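Local coordinates for beta-1,4-mannanase (Caldicellulosiruptor saccharolyticus, PDB 1PMH), which probably binds beta-1,4-mannan chains as a carbohydrate-binding module of a mannanase, and is seen here with a bound manno-oligosaccharide and calcium, at residues A[82-87]-A[179-184]; A[87-92]-A[173-178]; A[103-108]-A[140-145]; A[112-117]-A[147-152]. All coordinates share one frame; numbering follows the deposited sequence. Where two conformers were deposited one is given.

From the N terminus, strand 84-92 comes first among these segments and supplies both contact 1 and contact 2, pairing along its length with the last strand, 172-181. Contact 1 closes the widest loop, and contact 2, sharing F87 with it, is nested inside. Within contact 2 lie contacts 3 and 4, which cross each other because their segments alternate along the chain. Contacts 1 and 2 are ladders within one sheet. Contact 3 spans the sandwich, from strand 102-109 of the mannan-binding sheet to strand 135-145, the other neighbour of strand 84-92. Contact 4 then ties the start of strand 114-122, next to strand 102-109, to the loop after strand 135-145.

Contact 1: A[82-87]-A[179-184]; sequences YKSVEF and RIRPED
A classic beta bulge starts this antiparallel pairing of strands 84-92 and 172-181 in the jellyroll sandwich: K83 and S84 both face R181. The carbonyl oxygen of R181 takes two amides in its plane, K83 N at 2.8 Å and S84 N more loosely at 3.2 Å. Past the bulge the ladder is regular, with R181 N given to S84 O and both backbone bonds exchanged between E86 and R179. On the face carrying E86, R179 and R181, one carboxylate makes salt bridges to two arginines. R181 NH1 meets E86 OE1 on the syn side at 2.7 Å, whereas R179 NH2 comes to OE2 from above the carboxylate plane, 3.0 Å away. The guanidiniums lie over one another, R179 NH2 above the centre of the R181 group, and the shared negative charge probably offsets their repulsion. H141 NE2, from strand 135-145, adds a bond to E86 OE2. An alanine in place of E86 would probably leave these two overlying guanidiniums without their common counter-charge and H141 without this acceptor. On the side of I180, its CG2, in one of two conformers, touches Y82 CD2 at 3.5 Å, the two side chains crossing at about a right angle, while Y82 OH bonds to N5 O. Where the last strand has ended, S84 OG, set between the backbone N and the carbonyl carbon (chi1 66°), donates to E183 O at 2.7 Å.

Contact 2: A[87-92]-A[173-178]; sequences FEMFIP and IYLDNV. With CA (calcium ion), chain C.
D176, paired with E88 across the two strands, has its OD1 gripped twice: by the calcium ion at 2.5 Å and by the backbone N of N177, which comes from above the carboxylate plane at 2.9 Å. OD2 binds the same ion, so the carboxylate is bidentate. N177 also reaches the metal indirectly, since its OD1 accepts from a calcium-bound water at 2.7 Å. Its side chain points toward strand 84-92 and lies alongside that of E88. There, in one of the two conformers modelled for E88, ND2 donates to OE2 at 2.8 Å, again from above the carboxylate plane, so the amide of N177 links the water to the neighbouring strand. Between the strands, E88 with D176 and F90 with Y174 form hydrogen-bonded antiparallel pairs. F90 CE1 lies 4.0 Å from D176 CB, and the F90 and Y174 side chains cross at about a right angle, with Y174 OH held by D38. The opposite face looks into the sandwich: M89, a selenomethionine, runs beside I173, its CG 3.8 Å from I173 CG2, and its CB meets L175 CD2. M89 also packs on F103, Y105 and F162 of the other sheet. Sheet pairing thus places D176 in a seven-oxygen calcium site, completed by D10 O, E12, N44 and Y46 O on the outer face of this sheet of the jellyroll.

Contact 3: A[103-108]-A[140-145]; sequences FAYKVV and IHKAFA. Unlike the reference sequence in segment 103-108: A104 (reference Pro). With BMA (beta-D-mannopyranose), chain B; BMA (beta-D-mannopyranose), chain D.
F144 packs against V107 and Y105 across the core of the beta-sandwich, joining strand 135-145 of one sheet to strand 102-109 of the other; the strand axes here are 9.3 Å apart and cross at -48°. Round F144 the apolar contacts are at ring edges. V107 CG2 lies in the plane of the F144 ring, 3.8 Å from CE2, and the same CE2 comes to the rim of the Y105 ring, 4.0 Å from CE1. I140 slides past Y105 in the opposite direction, its CG2 3.7 Å from Y105 OH. An alanine in place of F144 would probably open a gap beside V107 and leave the Y105 ring less firmly held. Among the polar groups, the Y105 hydroxyl, although touching carbon on this side, is hydrogen-bonded to E119. On the opposite face of strand 102-109, K106 points away from the core into the mannan site, extended beyond CG, and its amine also salt-bridges E115. There K106 NZ straddles two mannose units, donating to O2 of the chain B sugar at 2.8 Å and to O3 of the chain D sugar at 2.9 Å.

Contact 4: A[112-117]-A[147-152]; sequences GWKELG and PEDFRT. With BMA (beta-D-mannopyranose), chain E.
K114 lays its aliphatic chain over the face of the F150 ring, CG sitting 3.6 Å from the ring centroid and 16° off the normal: a CH-pi contact. CB comes closer to the rim, 3.4 Å from F150 CZ. CG is anti to the backbone N (chi1 -174°), which sets it over the ring. In the modelled conformer, one of two, the rest of the lysine carries on past the ring until CE meets P147 CG at 3.6 Å. Its amine ends near D149 OD1, though at 4.5 Å from NZ this is charge proximity and no salt bridge. L116 adds a second apolar touch, crossing P147 at about a right angle with CD2 on the proline CD at 3.8 Å.

Behind these side chains, a 3-10 turn, 148-150, carries F150, with P147 just before it; F150 N bonds to P147 O. R151 ties the turn back through NE to I146 O, and K154 makes a cation-pi contact with the F150 ring. On the strand side, L116 and G117 form a classic beta bulge opposite V107.

Next to K114, W113 points away from the loop and turns one indole face to the mannose of chain E, whose C5 stands 3.5 Å from CD2. In plane with that ring, NE1 donates to the anti lone pair of E115 OE2 at 3.0 Å, in one of two conformers of E115. K114 and W113 thus point to opposite sides of the strand start, one onto the loop, the other forming an aromatic platform for a pyranose ring, as is common in carbohydrate-binding modules that bind glycan chains.

Contact 1: A[82-87]-A[179-184]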
# COMPACT_ATOMS: atom_id res chain seq x y z
N TYR A 82 15.57 6.25 -10.35
CA TYR A 82 14.18 6.20 -9.86
C TYR A 82 14.02 7.30 -8.83
O TYR A 82 14.87 7.50 -7.98
CB TYR A 82 13.86 4.82 -9.26
CG TYR A 82 13.86 3.70 -10.29
CD1 TYR A 82 15.02 3.01 -10.63
CD2 TYR A 82 12.69 3.29 -10.91
CE1 TYR A 82 15.01 1.99 -11.55
CE2 TYR A 82 12.66 2.25 -11.84
CZ TYR A 82 13.82 1.62 -12.18
OH TYR A 82 13.84 0.58 -13.08
N LYS A 83 12.89 8.02 -8.91
CA LYS A 83 12.68 9.23 -8.12
C LYS A 83 11.43 9.21 -7.27
O LYS A 83 11.30 10.06 -6.41
CB LYS A 83 12.72 10.50 -8.98
CG LYS A 83 14.04 10.64 -9.75
CD LYS A 83 14.12 12.00 -10.38
CE LYS A 83 15.44 12.21 -11.07
NZ LYS A 83 15.63 13.60 -11.52
N SER A 84 10.52 8.25 -7.48
CA SER A 84 9.30 8.22 -6.71
C SER A 84 8.74 6.81 -6.60
O SER A 84 9.01 5.95 -7.43
CB SER A 84 8.23 9.16 -7.31
OG SER A 84 7.78 8.75 -8.57
N VAL A 85 7.93 6.62 -5.58
CA VAL A 85 7.04 5.45 -5.43
C VAL A 85 5.61 5.98 -5.37
O VAL A 85 5.31 6.82 -4.54
CB VAL A 85 7.37 4.63 -4.16
CG1 VAL A 85 6.34 3.50 -4.01
CG2 VAL A 85 8.80 4.05 -4.30
N GLU A 86 4.79 5.49 -6.27
CA GLU A 86 3.42 5.90 -6.42
C GLU A 86 2.49 4.74 -6.11
O GLU A 86 2.86 3.57 -6.30
CB GLU A 86 3.19 6.34 -7.87
CG GLU A 86 1.85 6.98 -8.13
CD GLU A 86 1.80 7.59 -9.50
OE1 GLU A 86 2.86 8.14 -9.93
OE2 GLU A 86 0.69 7.61 -10.09
N PHE A 87 1.29 4.99 -5.62
CA PHE A 87 0.33 3.94 -5.32
C PHE A 87 -1.07 4.52 -5.29
O PHE A 87 -1.25 5.74 -5.13
CB PHE A 87 0.66 3.29 -3.97
CG PHE A 87 0.48 4.24 -2.82
CD1 PHE A 87 -0.77 4.36 -2.21
CD2 PHE A 87 1.49 5.11 -2.46
CE1 PHE A 87 -1.00 5.33 -1.28
CE2 PHE A 87 1.25 6.09 -1.48
CZ PHE A 87 0.02 6.18 -0.90
N ARG A 179 3.89 1.69 -8.22
CA ARG A 179 4.89 1.89 -9.25
C ARG A 179 6.14 2.53 -8.66
O ARG A 179 6.07 3.49 -7.88
CB ARG A 179 4.37 2.79 -10.38
CG ARG A 179 3.17 2.17 -11.09
CD ARG A 179 2.86 2.85 -12.38
NE ARG A 179 2.24 4.12 -12.05
CZ ARG A 179 1.92 5.01 -12.99
NH1 ARG A 179 2.27 4.81 -14.26
NH2 ARG A 179 1.31 6.13 -12.63
N ILE A 180 7.31 2.02 -9.05
CA ILE A 180 8.61 2.63 -8.75
C ILE A 180 9.03 3.28 -10.06
O ILE A 180 9.20 2.59 -11.07
CB ILE A 180 9.59 1.57 -8.23
CG1 ILE A 180 9.03 0.82 -7.00
CG2 ILE A 180 10.98 2.20 -8.04
CD1 ILE A 180 9.92 -0.38 -6.66
N ARG A 181 9.13 4.61 -10.02
CA ARG A 181 9.06 5.42 -11.24
C ARG A 181 10.26 6.36 -11.34
O ARG A 181 10.69 6.90 -10.33
CB ARG A 181 7.79 6.28 -11.29
CG ARG A 181 6.50 5.53 -11.16
CD ARG A 181 5.28 6.42 -11.33
NE ARG A 181 5.08 6.72 -12.75
CZ ARG A 181 4.39 7.74 -13.25
NH1 ARG A 181 3.82 8.61 -12.45
NH2 ARG A 181 4.35 7.92 -14.56
N PRO A 182 10.73 6.62 -12.55
CA PRO A 182 11.67 7.74 -12.75
C PRO A 182 11.07 9.13 -12.56
O PRO A 182 11.78 10.13 -12.34
CB PRO A 182 12.19 7.52 -14.17
CG PRO A 182 11.03 6.81 -14.88
CD PRO A 182 10.46 5.90 -13.81
N GLU A 183 9.75 9.23 -12.63
CA GLU A 183 9.09 10.51 -12.48
C GLU A 183 9.31 11.13 -11.11
O GLU A 183 9.25 10.44 -10.09
CB GLU A 183 7.58 10.35 -12.75
CG GLU A 183 7.19 10.17 -14.20
CD GLU A 183 7.52 8.85 -14.86
OE1 GLU A 183 7.83 7.85 -14.18
OE2 GLU A 183 7.51 8.86 -16.10
N ASP A 184 9.54 12.44 -11.06
CA ASP A 184 9.72 13.14 -9.80
C ASP A 184 8.42 13.13 -9.02
O ASP A 184 7.35 13.20 -9.59
CB ASP A 184 10.07 14.60 -10.10
CG ASP A 184 11.29 14.77 -11.00
OD1 ASP A 184 11.25 14.40 -12.21
OD2 ASP A 184 12.35 15.22 -10.46
O HOH W 1 13.56 13.83 -13.42

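Contact 2: A[87-92]-A[173-178]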
# COMPACT_ATOMS: atom_id res chain seq x y z
N PHE A 87 1.29 4.99 -5.62
CA PHE A 87 0.33 3.94 -5.32
C PHE A 87 -1.07 4.52 -5.29
O PHE A 87 -1.25 5.74 -5.13
CB PHE A 87 0.66 3.29 -3.97
CG PHE A 87 0.48 4.24 -2.82
CD1 PHE A 87 -0.77 4.36 -2.21
CD2 PHE A 87 1.49 5.11 -2.46
CE1 PHE A 87 -1.00 5.33 -1.28
CE2 PHE A 87 1.25 6.09 -1.48
CZ PHE A 87 0.02 6.18 -0.90
N GLU A 88 -2.06 3.62 -5.40
CA GLU A 88 -3.46 3.94 -5.18
C GLU A 88 -3.97 3.00 -4.09
O GLU A 88 -3.73 1.80 -4.12
CB GLU A 88 -4.28 3.74 -6.47
CG GLU A 88 -3.86 4.65 -7.62
CD GLU A 88 -4.68 4.46 -8.89
OE1 GLU A 88 -5.87 4.76 -8.83
OE2 GLU A 88 -4.09 4.10 -9.94
N MSE A 89 -4.74 3.58 -3.19
CA MSE A 89 -5.33 2.88 -2.06
C MSE A 89 -6.81 3.15 -2.04
O MSE A 89 -7.22 4.30 -2.23
CB MSE A 89 -4.64 3.39 -0.81
CG MSE A 89 -5.09 2.78 0.44
SE MSE A 89 -4.25 3.65 1.98
CE MSE A 89 -2.62 3.47 1.57
N PHE A 90 -7.62 2.12 -1.77
CA PHE A 90 -9.07 2.20 -1.86
C PHE A 90 -9.67 1.63 -0.58
O PHE A 90 -9.35 0.51 -0.22
CB PHE A 90 -9.64 1.39 -3.05
CG PHE A 90 -9.00 1.71 -4.38
CD1 PHE A 90 -7.76 1.25 -4.71
CD2 PHE A 90 -9.69 2.46 -5.30
CE1 PHE A 90 -7.15 1.58 -5.89
CE2 PHE A 90 -9.08 2.80 -6.51
CZ PHE A 90 -7.81 2.37 -6.77
N ILE A 91 -10.60 2.36 0.03
CA ILE A 91 -11.30 1.85 1.21
C ILE A 91 -12.79 2.07 0.97
O ILE A 91 -13.20 3.18 0.68
CB ILE A 91 -10.88 2.56 2.52
CG1 ILE A 91 -9.36 2.74 2.62
CG2 ILE A 91 -11.42 1.78 3.68
CD1 ILE A 91 -8.80 4.07 2.13
N PRO A 92 -13.62 1.03 1.10
CA PRO A 92 -15.09 1.19 0.94
C PRO A 92 -15.56 2.38 1.78
O PRO A 92 -15.42 2.40 3.00
CB PRO A 92 -15.63 -0.13 1.45
CG PRO A 92 -14.58 -1.08 1.24
CD PRO A 92 -13.29 -0.39 1.39
N ILE A 173 -9.01 -3.11 2.63
CA ILE A 173 -8.31 -1.97 2.06
C ILE A 173 -7.63 -2.55 0.82
O ILE A 173 -7.02 -3.61 0.89
CB ILE A 173 -7.27 -1.40 3.02
CG1 ILE A 173 -7.92 -0.82 4.27
CG2 ILE A 173 -6.41 -0.32 2.30
CD1 ILE A 173 -6.99 -0.28 5.34
N TYR A 174 -7.74 -1.86 -0.31
CA TYR A 174 -7.14 -2.35 -1.54
C TYR A 174 -5.96 -1.47 -1.92
O TYR A 174 -5.98 -0.25 -1.74
CB TYR A 174 -8.12 -2.39 -2.70
CG TYR A 174 -9.40 -3.15 -2.46
CD1 TYR A 174 -10.45 -2.59 -1.75
CD2 TYR A 174 -9.58 -4.45 -2.98
CE1 TYR A 174 -11.65 -3.30 -1.55
CE2 TYR A 174 -10.77 -5.14 -2.75
CZ TYR A 174 -11.79 -4.58 -2.04
OH TYR A 174 -12.99 -5.22 -1.83
N LEU A 175 -4.96 -2.09 -2.48
CA LEU A 175 -3.85 -1.40 -3.12
C LEU A 175 -3.83 -1.76 -4.59
O LEU A 175 -4.10 -2.89 -4.99
CB LEU A 175 -2.51 -1.77 -2.53
CG LEU A 175 -2.21 -1.28 -1.16
CD1 LEU A 175 -0.87 -1.86 -0.70
CD2 LEU A 175 -2.14 0.24 -1.12
N ASP A 176 -3.46 -0.80 -5.42
CA ASP A 176 -3.26 -1.08 -6.85
C ASP A 176 -2.23 -0.09 -7.38
O ASP A 176 -1.95 0.96 -6.80
CB ASP A 176 -4.57 -0.99 -7.63
CG ASP A 176 -4.63 -1.82 -8.90
OD1 ASP A 176 -3.63 -2.45 -9.27
OD2 ASP A 176 -5.68 -1.84 -9.55
N ASN A 177 -1.73 -0.44 -8.57
CA ASN A 177 -0.86 0.48 -9.31
C ASN A 177 0.26 1.03 -8.45
O ASN A 177 0.53 2.24 -8.42
CB ASN A 177 -1.70 1.57 -9.96
CG ASN A 177 -2.63 1.00 -11.00
OD1 ASN A 177 -2.32 -0.00 -11.65
ND2 ASN A 177 -3.77 1.62 -11.19
N VAL A 178 0.94 0.10 -7.80
CA VAL A 178 2.15 0.48 -7.05
C VAL A 178 3.27 0.53 -8.06
O VAL A 178 3.55 -0.47 -8.69
CB VAL A 178 2.41 -0.54 -5.94
CG1 VAL A 178 3.74 -0.22 -5.25
CG2 VAL A 178 1.23 -0.57 -4.94
CA CA C . -4.75 -3.56 -11.19
O HOH W 2 -3.89 -1.95 -12.62

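Contact 3: A[103-108]-A[140-145]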
# COMPACT_ATOMS: atom_id res chain seq x y z
N PHE A 103 -6.89 5.80 10.39
CA PHE A 103 -5.68 5.02 10.31
C PHE A 103 -4.55 5.84 9.71
O PHE A 103 -4.75 6.85 9.06
CB PHE A 103 -5.90 3.67 9.59
CG PHE A 103 -6.06 3.74 8.09
CD1 PHE A 103 -4.97 3.63 7.27
CD2 PHE A 103 -7.31 3.86 7.50
CE1 PHE A 103 -5.08 3.68 5.90
CE2 PHE A 103 -7.43 3.89 6.14
CZ PHE A 103 -6.30 3.82 5.35
N ALA A 104 -3.35 5.35 9.95
CA ALA A 104 -2.12 5.89 9.39
C ALA A 104 -1.53 4.87 8.44
O ALA A 104 -1.75 3.67 8.56
CB ALA A 104 -1.14 6.19 10.52
N TYR A 105 -0.73 5.33 7.50
CA TYR A 105 0.06 4.47 6.67
C TYR A 105 1.42 5.08 6.42
O TYR A 105 1.62 6.30 6.51
CB TYR A 105 -0.64 4.06 5.36
CG TYR A 105 -0.72 5.20 4.39
CD1 TYR A 105 0.30 5.41 3.50
CD2 TYR A 105 -1.78 6.08 4.36
CE1 TYR A 105 0.29 6.49 2.61
CE2 TYR A 105 -1.83 7.14 3.49
CZ TYR A 105 -0.76 7.39 2.65
OH TYR A 105 -0.75 8.43 1.76
N LYS A 106 2.36 4.21 6.11
CA LYS A 106 3.72 4.59 5.71
C LYS A 106 4.12 3.75 4.51
O LYS A 106 3.74 2.60 4.40
CB LYS A 106 4.73 4.39 6.83
CG LYS A 106 4.38 5.04 8.15
CD LYS A 106 5.52 5.02 9.14
CE LYS A 106 5.23 5.87 10.39
NZ LYS A 106 6.42 5.84 11.31
N VAL A 107 4.95 4.36 3.67
CA VAL A 107 5.57 3.70 2.54
C VAL A 107 7.08 3.75 2.77
O VAL A 107 7.62 4.85 3.00
CB VAL A 107 5.18 4.37 1.22
CG1 VAL A 107 5.87 3.69 0.06
CG2 VAL A 107 3.67 4.32 1.03
N VAL A 108 7.72 2.59 2.74
CA VAL A 108 9.07 2.41 3.22
C VAL A 108 9.86 1.57 2.23
O VAL A 108 9.36 0.58 1.71
CB VAL A 108 9.01 1.68 4.57
CG1 VAL A 108 10.34 1.25 5.11
CG2 VAL A 108 8.29 2.54 5.60
N ILE A 140 -7.00 7.18 -2.18
CA ILE A 140 -5.75 7.90 -1.89
C ILE A 140 -4.79 7.53 -2.98
O ILE A 140 -4.48 6.38 -3.20
CB ILE A 140 -5.22 7.54 -0.52
CG1 ILE A 140 -6.23 8.03 0.52
CG2 ILE A 140 -3.84 8.16 -0.27
CD1 ILE A 140 -5.98 7.59 1.89
N HIS A 141 -4.32 8.55 -3.68
CA HIS A 141 -3.39 8.37 -4.79
C HIS A 141 -2.25 9.34 -4.56
O HIS A 141 -2.44 10.56 -4.65
CB HIS A 141 -4.09 8.67 -6.11
CG HIS A 141 -3.27 8.44 -7.32
ND1 HIS A 141 -3.72 8.75 -8.59
CD2 HIS A 141 -2.06 7.86 -7.49
CE1 HIS A 141 -2.86 8.25 -9.47
NE2 HIS A 141 -1.76 7.90 -8.83
N LYS A 142 -1.06 8.83 -4.25
CA LYS A 142 0.09 9.68 -3.89
C LYS A 142 1.33 9.12 -4.53
O LYS A 142 1.39 7.94 -4.85
CB LYS A 142 0.35 9.68 -2.36
CG LYS A 142 -0.75 10.19 -1.49
CD LYS A 142 -0.82 11.68 -1.50
CE LYS A 142 -1.72 12.23 -0.40
NZ LYS A 142 -2.27 13.57 -0.80
N ALA A 143 2.32 9.99 -4.63
CA ALA A 143 3.69 9.62 -4.93
C ALA A 143 4.60 10.24 -3.91
O ALA A 143 4.48 11.42 -3.64
CB ALA A 143 4.10 10.05 -6.33
N PHE A 144 5.53 9.46 -3.38
CA PHE A 144 6.53 9.94 -2.45
C PHE A 144 7.91 9.88 -3.07
O PHE A 144 8.19 8.95 -3.82
CB PHE A 144 6.51 9.13 -1.16
CG PHE A 144 5.24 9.19 -0.40
CD1 PHE A 144 4.67 10.38 -0.08
CD2 PHE A 144 4.62 8.04 0.07
CE1 PHE A 144 3.47 10.42 0.61
CE2 PHE A 144 3.49 8.09 0.81
CZ PHE A 144 2.88 9.26 1.06
N ALA A 145 8.76 10.83 -2.72
CA ALA A 145 10.10 10.89 -3.25
C ALA A 145 10.97 9.75 -2.76
O ALA A 145 10.96 9.39 -1.57
CB ALA A 145 10.78 12.21 -2.90
C1 BMA B . 6.46 3.97 14.25
C2 BMA B . 6.26 2.77 13.37
C3 BMA B . 7.47 1.86 13.56
C4 BMA B . 8.76 2.67 13.33
C5 BMA B . 8.77 3.95 14.14
C6 BMA B . 9.98 4.78 13.76
O2 BMA B . 6.18 3.18 12.02
O3 BMA B . 7.32 0.72 12.70
O4 BMA B . 9.85 1.95 13.85
O5 BMA B . 7.62 4.70 13.89
O6 BMA B . 10.07 5.83 14.66
C1 BMA D . 3.38 7.50 16.29
C2 BMA D . 4.38 8.13 15.36
C3 BMA D . 4.85 7.07 14.37
C4 BMA D . 5.22 5.80 15.08
C5 BMA D . 4.11 5.31 16.03
C6 BMA D . 4.46 4.07 16.83
O2 BMA D . 5.49 8.58 16.10
O3 BMA D . 5.88 7.56 13.52
O4 BMA D . 5.39 4.85 14.06
O5 BMA D . 3.80 6.34 16.95
O6 BMA D . 5.66 4.25 17.54

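Contact 4: A[112-117]-A[147-152]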
# COMPACT_ATOMS: atom_id res chain seq x y z
N GLY A 112 17.63 -0.39 6.10
CA GLY A 112 17.69 0.38 7.32
C GLY A 112 16.39 1.05 7.69
O GLY A 112 16.41 1.94 8.55
N TRP A 113 15.27 0.63 7.10
CA TRP A 113 13.93 1.20 7.32
C TRP A 113 13.92 2.70 6.97
O TRP A 113 14.04 3.57 7.82
CB TRP A 113 13.42 0.96 8.73
CG TRP A 113 11.98 1.38 8.92
CD1 TRP A 113 11.52 2.59 9.42
CD2 TRP A 113 10.84 0.61 8.65
NE1 TRP A 113 10.15 2.63 9.45
CE2 TRP A 113 9.71 1.41 9.02
CE3 TRP A 113 10.65 -0.69 8.19
CZ2 TRP A 113 8.40 0.92 8.91
CZ3 TRP A 113 9.34 -1.15 8.07
CH2 TRP A 113 8.28 -0.34 8.43
N LYS A 114 13.76 3.00 5.69
CA LYS A 114 13.74 4.35 5.17
C LYS A 114 12.33 4.73 4.77
O LYS A 114 11.79 4.23 3.79
CB LYS A 114 14.67 4.38 3.96
CG LYS A 114 14.88 5.74 3.36
CD LYS A 114 15.57 6.68 4.33
CE LYS A 114 15.76 8.02 3.67
NZ LYS A 114 16.31 9.08 4.55
N GLU A 115 11.71 5.56 5.56
CA GLU A 115 10.38 6.04 5.26
C GLU A 115 10.46 7.02 4.10
O GLU A 115 11.19 8.00 4.14
CB GLU A 115 9.73 6.69 6.48
CG GLU A 115 9.65 5.70 7.63
CD GLU A 115 8.98 6.14 8.91
OE1 GLU A 115 8.34 7.17 8.85
OE2 GLU A 115 9.04 5.40 9.91
N LEU A 116 9.65 6.76 3.08
CA LEU A 116 9.47 7.67 1.98
C LEU A 116 8.37 8.67 2.20
O LEU A 116 8.46 9.81 1.76
CB LEU A 116 9.19 6.92 0.68
CG LEU A 116 10.22 5.84 0.28
CD1 LEU A 116 9.79 5.28 -1.06
CD2 LEU A 116 11.64 6.39 0.30
N GLY A 117 7.32 8.27 2.90
CA GLY A 117 6.24 9.15 3.20
C GLY A 117 5.22 8.44 4.05
O GLY A 117 5.29 7.24 4.27
N PRO A 147 14.69 9.58 -1.90
CA PRO A 147 15.73 10.60 -1.68
C PRO A 147 16.97 10.24 -2.48
O PRO A 147 17.23 9.08 -2.78
CB PRO A 147 15.91 10.54 -0.16
CG PRO A 147 15.48 9.19 0.25
CD PRO A 147 14.40 8.80 -0.70
N GLU A 148 17.77 11.27 -2.76
CA GLU A 148 18.95 11.13 -3.60
C GLU A 148 19.89 10.04 -3.07
O GLU A 148 20.46 9.25 -3.83
CB GLU A 148 19.61 12.51 -3.78
CG GLU A 148 18.66 13.54 -4.40
CD GLU A 148 17.75 14.33 -3.45
OE1 GLU A 148 16.71 13.82 -2.93
OE2 GLU A 148 18.06 15.53 -3.25
N ASP A 149 20.05 9.96 -1.74
CA ASP A 149 20.95 8.97 -1.15
C ASP A 149 20.45 7.55 -1.27
O ASP A 149 21.22 6.62 -1.03
CB ASP A 149 21.33 9.31 0.30
CG ASP A 149 20.26 8.97 1.31
OD1 ASP A 149 19.08 9.23 1.06
OD2 ASP A 149 20.54 8.55 2.46
N PHE A 150 19.18 7.33 -1.65
CA PHE A 150 18.65 5.99 -1.97
C PHE A 150 18.63 5.65 -3.43
O PHE A 150 18.17 4.56 -3.80
CB PHE A 150 17.26 5.82 -1.32
CG PHE A 150 17.33 5.17 0.04
CD1 PHE A 150 18.07 5.72 1.07
CD2 PHE A 150 16.72 3.94 0.25
CE1 PHE A 150 18.21 5.00 2.26
CE2 PHE A 150 16.85 3.29 1.41
CZ PHE A 150 17.60 3.79 2.42
N ARG A 151 19.09 6.58 -4.30
CA ARG A 151 19.05 6.34 -5.73
C ARG A 151 20.34 5.60 -6.11
O ARG A 151 21.21 6.12 -6.78
CB ARG A 151 18.81 7.63 -6.47
CG ARG A 151 17.50 8.28 -6.13
CD ARG A 151 17.26 9.56 -6.93
NE ARG A 151 16.19 10.34 -6.33
CZ ARG A 151 15.93 11.61 -6.60
NH1 ARG A 151 16.58 12.27 -7.55
NH2 ARG A 151 14.95 12.21 -5.97
N THR A 152 20.40 4.35 -5.66
CA THR A 152 21.56 3.51 -5.72
C THR A 152 21.08 2.10 -5.37
O THR A 152 19.88 1.88 -5.17
CB THR A 152 22.66 4.02 -4.76
OG1 THR A 152 23.85 3.24 -5.03
CG2 THR A 152 22.26 3.95 -3.26
C1 BMA E . 10.56 1.18 12.94
C2 BMA E . 11.93 0.94 13.57
C3 BMA E . 12.65 0.07 12.57
C4 BMA E . 11.86 -1.19 12.26
C5 BMA E . 10.43 -0.89 11.83
C6 BMA E . 9.52 -2.08 11.57
O2 BMA E . 11.82 0.31 14.82
O3 BMA E . 13.94 -0.22 13.09
O4 BMA E . 12.47 -1.81 11.17
O5 BMA E . 9.87 -0.04 12.82
O6 BMA E . 9.45 -2.91 12.69